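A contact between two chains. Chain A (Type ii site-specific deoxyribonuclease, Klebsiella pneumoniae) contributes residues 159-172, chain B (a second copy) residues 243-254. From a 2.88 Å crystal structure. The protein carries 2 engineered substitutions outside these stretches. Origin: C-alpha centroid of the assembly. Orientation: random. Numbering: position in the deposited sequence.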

# COMPACT_ATOMS: atom_id res chain seq x y z
N PRO A 159 11.77 18.33 -0.07
CA PRO A 159 12.55 17.27 -0.71
C PRO A 159 12.08 15.85 -0.39
O PRO A 159 11.86 15.06 -1.30
CB PRO A 159 13.97 17.48 -0.14
CG PRO A 159 13.85 18.66 0.83
CD PRO A 159 12.64 19.42 0.39
N LEU A 160 11.94 15.53 0.89
CA LEU A 160 11.62 14.17 1.29
C LEU A 160 10.16 13.77 0.99
O LEU A 160 9.88 12.59 0.75
CB LEU A 160 12.00 13.92 2.75
CG LEU A 160 11.17 14.49 3.89
CD1 LEU A 160 10.07 13.49 4.25
CD2 LEU A 160 12.06 14.77 5.09
N ILE A 161 9.26 14.75 1.01
CA ILE A 161 7.88 14.53 0.58
C ILE A 161 7.80 14.35 -0.94
O ILE A 161 7.09 13.46 -1.42
CB ILE A 161 6.92 15.66 1.08
CG1 ILE A 161 6.72 15.56 2.60
CG2 ILE A 161 5.56 15.58 0.39
CD1 ILE A 161 6.01 16.74 3.21
N ASP A 162 8.54 15.17 -1.69
CA ASP A 162 8.62 15.03 -3.16
C ASP A 162 9.21 13.68 -3.55
O ASP A 162 8.80 13.09 -4.56
CB ASP A 162 9.45 16.16 -3.78
CG ASP A 162 8.63 17.41 -4.02
OD1 ASP A 162 7.38 17.31 -4.03
OD2 ASP A 162 9.22 18.49 -4.21
N GLN A 163 10.15 13.20 -2.75
CA GLN A 163 10.78 11.91 -2.97
C GLN A 163 9.77 10.76 -2.87
O GLN A 163 9.70 9.90 -3.76
CB GLN A 163 11.94 11.71 -1.99
CG GLN A 163 12.87 10.58 -2.33
CD GLN A 163 13.21 10.53 -3.79
OE1 GLN A 163 13.68 11.51 -4.37
NE2 GLN A 163 12.98 9.39 -4.41
N LEU A 164 8.99 10.78 -1.80
CA LEU A 164 8.01 9.73 -1.53
C LEU A 164 6.89 9.71 -2.57
O LEU A 164 6.39 8.64 -2.92
CB LEU A 164 7.45 9.88 -0.11
CG LEU A 164 8.43 9.77 1.07
CD1 LEU A 164 7.84 10.41 2.31
CD2 LEU A 164 8.85 8.34 1.35
N GLU A 165 6.51 10.88 -3.05
CA GLU A 165 5.42 11.02 -4.02
C GLU A 165 5.87 10.65 -5.43
O GLU A 165 5.11 10.06 -6.19
CB GLU A 165 4.84 12.43 -3.97
CG GLU A 165 4.12 12.73 -2.67
CD GLU A 165 3.53 14.12 -2.60
OE1 GLU A 165 4.17 15.08 -3.09
OE2 GLU A 165 2.44 14.27 -2.02
N SER A 166 7.12 11.00 -5.75
CA SER A 166 7.70 10.66 -7.05
C SER A 166 7.88 9.15 -7.17
O SER A 166 7.57 8.57 -8.21
CB SER A 166 9.03 11.38 -7.25
OG SER A 166 9.70 10.92 -8.41
N ASP A 167 8.36 8.53 -6.09
CA ASP A 167 8.58 7.09 -6.06
C ASP A 167 7.27 6.30 -6.07
O ASP A 167 7.19 5.22 -6.66
CB ASP A 167 9.41 6.71 -4.83
CG ASP A 167 10.91 6.85 -5.07
OD1 ASP A 167 11.33 7.10 -6.22
OD2 ASP A 167 11.66 6.70 -4.10
N ASP A 168 6.26 6.85 -5.41
CA ASP A 168 4.92 6.27 -5.37
C ASP A 168 4.34 6.14 -6.78
O ASP A 168 3.92 5.06 -7.19
CB ASP A 168 4.00 7.13 -4.49
CG ASP A 168 3.03 6.30 -3.67
OD1 ASP A 168 1.99 5.86 -4.22
OD2 ASP A 168 3.31 6.10 -2.46
N GLU A 169 4.33 7.26 -7.50
CA GLU A 169 3.88 7.33 -8.89
C GLU A 169 4.65 6.40 -9.83
O GLU A 169 4.07 5.80 -10.74
CB GLU A 169 3.96 8.78 -9.39
CG GLU A 169 3.33 9.03 -10.77
CD GLU A 169 3.79 10.32 -11.44
OE1 GLU A 169 4.63 11.06 -10.86
OE2 GLU A 169 3.30 10.60 -12.56
N SER A 170 5.96 6.28 -9.60
CA SER A 170 6.83 5.39 -10.38
C SER A 170 6.50 3.91 -10.21
O SER A 170 6.80 3.10 -11.09
CB SER A 170 8.30 5.63 -10.02
OG SER A 170 8.78 6.81 -10.63
N ILE A 171 5.89 3.55 -9.08
CA ILE A 171 5.39 2.20 -8.86
C ILE A 171 4.05 2.03 -9.57
O ILE A 171 3.96 1.32 -10.58
CB ILE A 171 5.23 1.88 -7.36
CG1 ILE A 171 6.58 1.94 -6.64
CG2 ILE A 171 4.57 0.51 -7.16
CD1 ILE A 171 6.47 2.23 -5.15
N ASP A 172 3.02 2.69 -9.05
CA ASP A 172 1.69 2.60 -9.61
C ASP A 172 1.20 3.97 -10.14
O ASP A 172 0.79 4.83 -9.35
CB ASP A 172 0.71 2.00 -8.59
CG ASP A 172 -0.47 1.29 -9.25
OD1 ASP A 172 -1.35 1.97 -9.82
OD2 ASP A 172 -0.52 0.04 -9.20
N HIS B 243 12.64 -3.18 -13.87
CA HIS B 243 12.98 -3.45 -12.49
C HIS B 243 12.41 -2.26 -11.72
O HIS B 243 12.89 -1.14 -11.87
CB HIS B 243 14.50 -3.51 -12.33
CG HIS B 243 15.12 -4.82 -12.75
ND1 HIS B 243 16.39 -5.19 -12.37
CD2 HIS B 243 14.64 -5.83 -13.51
CE1 HIS B 243 16.67 -6.38 -12.88
NE2 HIS B 243 15.63 -6.79 -13.57
N ILE B 244 11.36 -2.50 -10.93
CA ILE B 244 10.69 -1.41 -10.24
C ILE B 244 11.37 -1.08 -8.91
O ILE B 244 11.12 -1.73 -7.89
CB ILE B 244 9.18 -1.67 -10.02
CG1 ILE B 244 8.45 -1.89 -11.36
CG2 ILE B 244 8.53 -0.52 -9.24
CD1 ILE B 244 8.54 -0.72 -12.36
N CYS B 245 12.23 -0.07 -8.94
CA CYS B 245 13.04 0.28 -7.79
C CYS B 245 12.79 1.69 -7.27
O CYS B 245 12.53 2.62 -8.04
CB CYS B 245 14.51 0.11 -8.10
SG CYS B 245 14.95 -1.57 -8.45
N VAL B 246 12.91 1.82 -5.96
CA VAL B 246 12.64 3.08 -5.30
C VAL B 246 13.80 3.39 -4.32
O VAL B 246 13.60 3.45 -3.10
CB VAL B 246 11.20 3.06 -4.64
CG1 VAL B 246 10.13 3.24 -5.68
CG2 VAL B 246 10.95 1.75 -3.90
N PRO B 247 15.02 3.60 -4.86
CA PRO B 247 16.21 3.67 -4.02
C PRO B 247 16.17 4.83 -3.03
O PRO B 247 16.62 4.67 -1.89
CB PRO B 247 17.35 3.87 -5.02
CG PRO B 247 16.70 4.43 -6.23
CD PRO B 247 15.35 3.81 -6.28
N GLY B 248 15.61 5.97 -3.45
CA GLY B 248 15.44 7.12 -2.59
C GLY B 248 14.54 6.80 -1.41
O GLY B 248 14.84 7.16 -0.26
N THR B 249 13.44 6.12 -1.69
CA THR B 249 12.46 5.77 -0.67
C THR B 249 13.03 4.84 0.41
O THR B 249 12.78 5.03 1.60
CB THR B 249 11.19 5.22 -1.33
OG1 THR B 249 10.40 6.33 -1.78
CG2 THR B 249 10.35 4.39 -0.37
N ILE B 250 13.81 3.85 -0.02
CA ILE B 250 14.36 2.87 0.90
C ILE B 250 15.40 3.51 1.80
O ILE B 250 15.53 3.14 2.96
CB ILE B 250 14.94 1.65 0.14
CG1 ILE B 250 13.85 1.01 -0.71
CG2 ILE B 250 15.46 0.62 1.12
CD1 ILE B 250 14.36 -0.01 -1.68
N ARG B 251 16.14 4.48 1.26
CA ARG B 251 17.11 5.22 2.05
C ARG B 251 16.42 6.07 3.11
O ARG B 251 16.77 6.01 4.29
CB ARG B 251 17.99 6.08 1.16
CG ARG B 251 18.93 5.31 0.23
CD ARG B 251 19.62 6.27 -0.72
NE ARG B 251 20.15 7.42 0.00
CZ ARG B 251 20.66 8.51 -0.57
NH1 ARG B 251 20.72 8.60 -1.90
NH2 ARG B 251 21.10 9.51 0.18
N LEU B 252 15.43 6.86 2.70
CA LEU B 252 14.58 7.57 3.65
C LEU B 252 14.04 6.61 4.70
O LEU B 252 14.07 6.91 5.89
CB LEU B 252 13.43 8.28 2.94
CG LEU B 252 13.63 9.73 2.49
CD1 LEU B 252 14.68 9.86 1.39
CD2 LEU B 252 12.31 10.32 2.01
N TYR B 253 13.56 5.45 4.26
CA TYR B 253 13.02 4.48 5.19
C TYR B 253 14.07 3.93 6.16
O TYR B 253 13.83 3.93 7.36
CB TYR B 253 12.28 3.36 4.45
CG TYR B 253 10.94 3.77 3.85
CD1 TYR B 253 10.37 5.02 4.10
CD2 TYR B 253 10.23 2.88 3.04
CE1 TYR B 253 9.15 5.38 3.54
CE2 TYR B 253 9.01 3.23 2.48
CZ TYR B 253 8.47 4.47 2.74
OH TYR B 253 7.25 4.79 2.17
N GLN B 254 15.22 3.50 5.65
CA GLN B 254 16.32 3.01 6.50
C GLN B 254 16.80 4.03 7.52
O GLN B 254 17.08 3.68 8.68
CB GLN B 254 17.53 2.60 5.67
CG GLN B 254 17.62 1.13 5.39
CD GLN B 254 17.68 0.31 6.64
OE1 GLN B 254 16.65 -0.14 7.13
NE2 GLN B 254 18.87 0.11 7.16

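This is a mainly apolar packing of one helix against the start of another helix and the loop that leads into it, pinned near its middle by a single aspartate that accepts hydrogen bonds from a threonine of the other chain. The axes of helix 159-171 of chain A and helix 247-254 of chain B approach to 9.0 Å, and their N-to-C directions differ by 132°, so the two helices run in broadly opposing senses, well off antiparallel. The register follows from this: Leu A160 lies near Leu B252, Leu A164 near Thr B249, Asp A167 near Val B246 and Ile A171 near Ile B244. Together the two stretches bury 512 Å², and the contributing residues of chain A, Leu A160, Gln A163, Leu A164, Asp A167, Ser A170 and Ile A171, recur about once per turn and form one stripe along its helix.

The polar centre is Asp A167, whose CA-to-CB bond points toward chain B. With chi1 at -84° (m), it places OD2 2.7 Å from Thr B249 OG1, and the hydroxyl is the donor. The backbone adds a weak bond from Thr B249 N to the same Asp A167 OD2, at 3.1 Å with an N-H...acceptor angle of 126°. That amide is free to be shared because it lies in the first turn of its helix, where Val B246 holds the N-cap position and the i-to-i-4 bonds begin only with Ile B250 N to Val B246 O at 3.1 Å. A third donor comes from within chain A: Gln A163 NE2 lies 3.0 Å from Asp A167 OD2 in a weak bond at 144°, one helical turn away. A carboxylate oxygen suits this place because it can accept from several donors at once.

Gly B248 lets the glutamine amide sit close. Gln A163 NE2 is 3.8 Å from Gly B248 CA, and an ideal CB built on Gly B248 would fall 2.4 Å from Gln A163 NE2, a clash.

Toward the N-terminal end of the chain A helix, Leu B252 has the largest area covered by the other stretch, 72 Å². Its CD2 approaches Leu A160 CB at 3.7 Å and Leu A164 CG at 4.0 Å, so one methyl touches both leucines. Leu A164 starts sideways, but its end comes nearer the partner: its CD2 reaches Tyr B253 CE1 at 3.7 Å, meeting the ring obliquely. The tyrosine hydroxyl is hydrogen-bonded elsewhere in the structure, and the contact here is made by ring carbon.

At the other end, the beta-branched side chains of Val B246, Ile A171 and Ile B244 take over. Val B246 points toward chain A, and its CG1 packs 3.6 Å from Asp A167 CB, on the methylene of the same residue whose carboxylate binds Thr B249. The same CG1 of Val B246 lies 3.8 Å from Ile A171 CD1. Ile A171, m at chi1 and t at chi2, also sets its CG1 4.1 Å from Ile B244 CG2, extending the apolar contact along the loop that precedes the chain B helix.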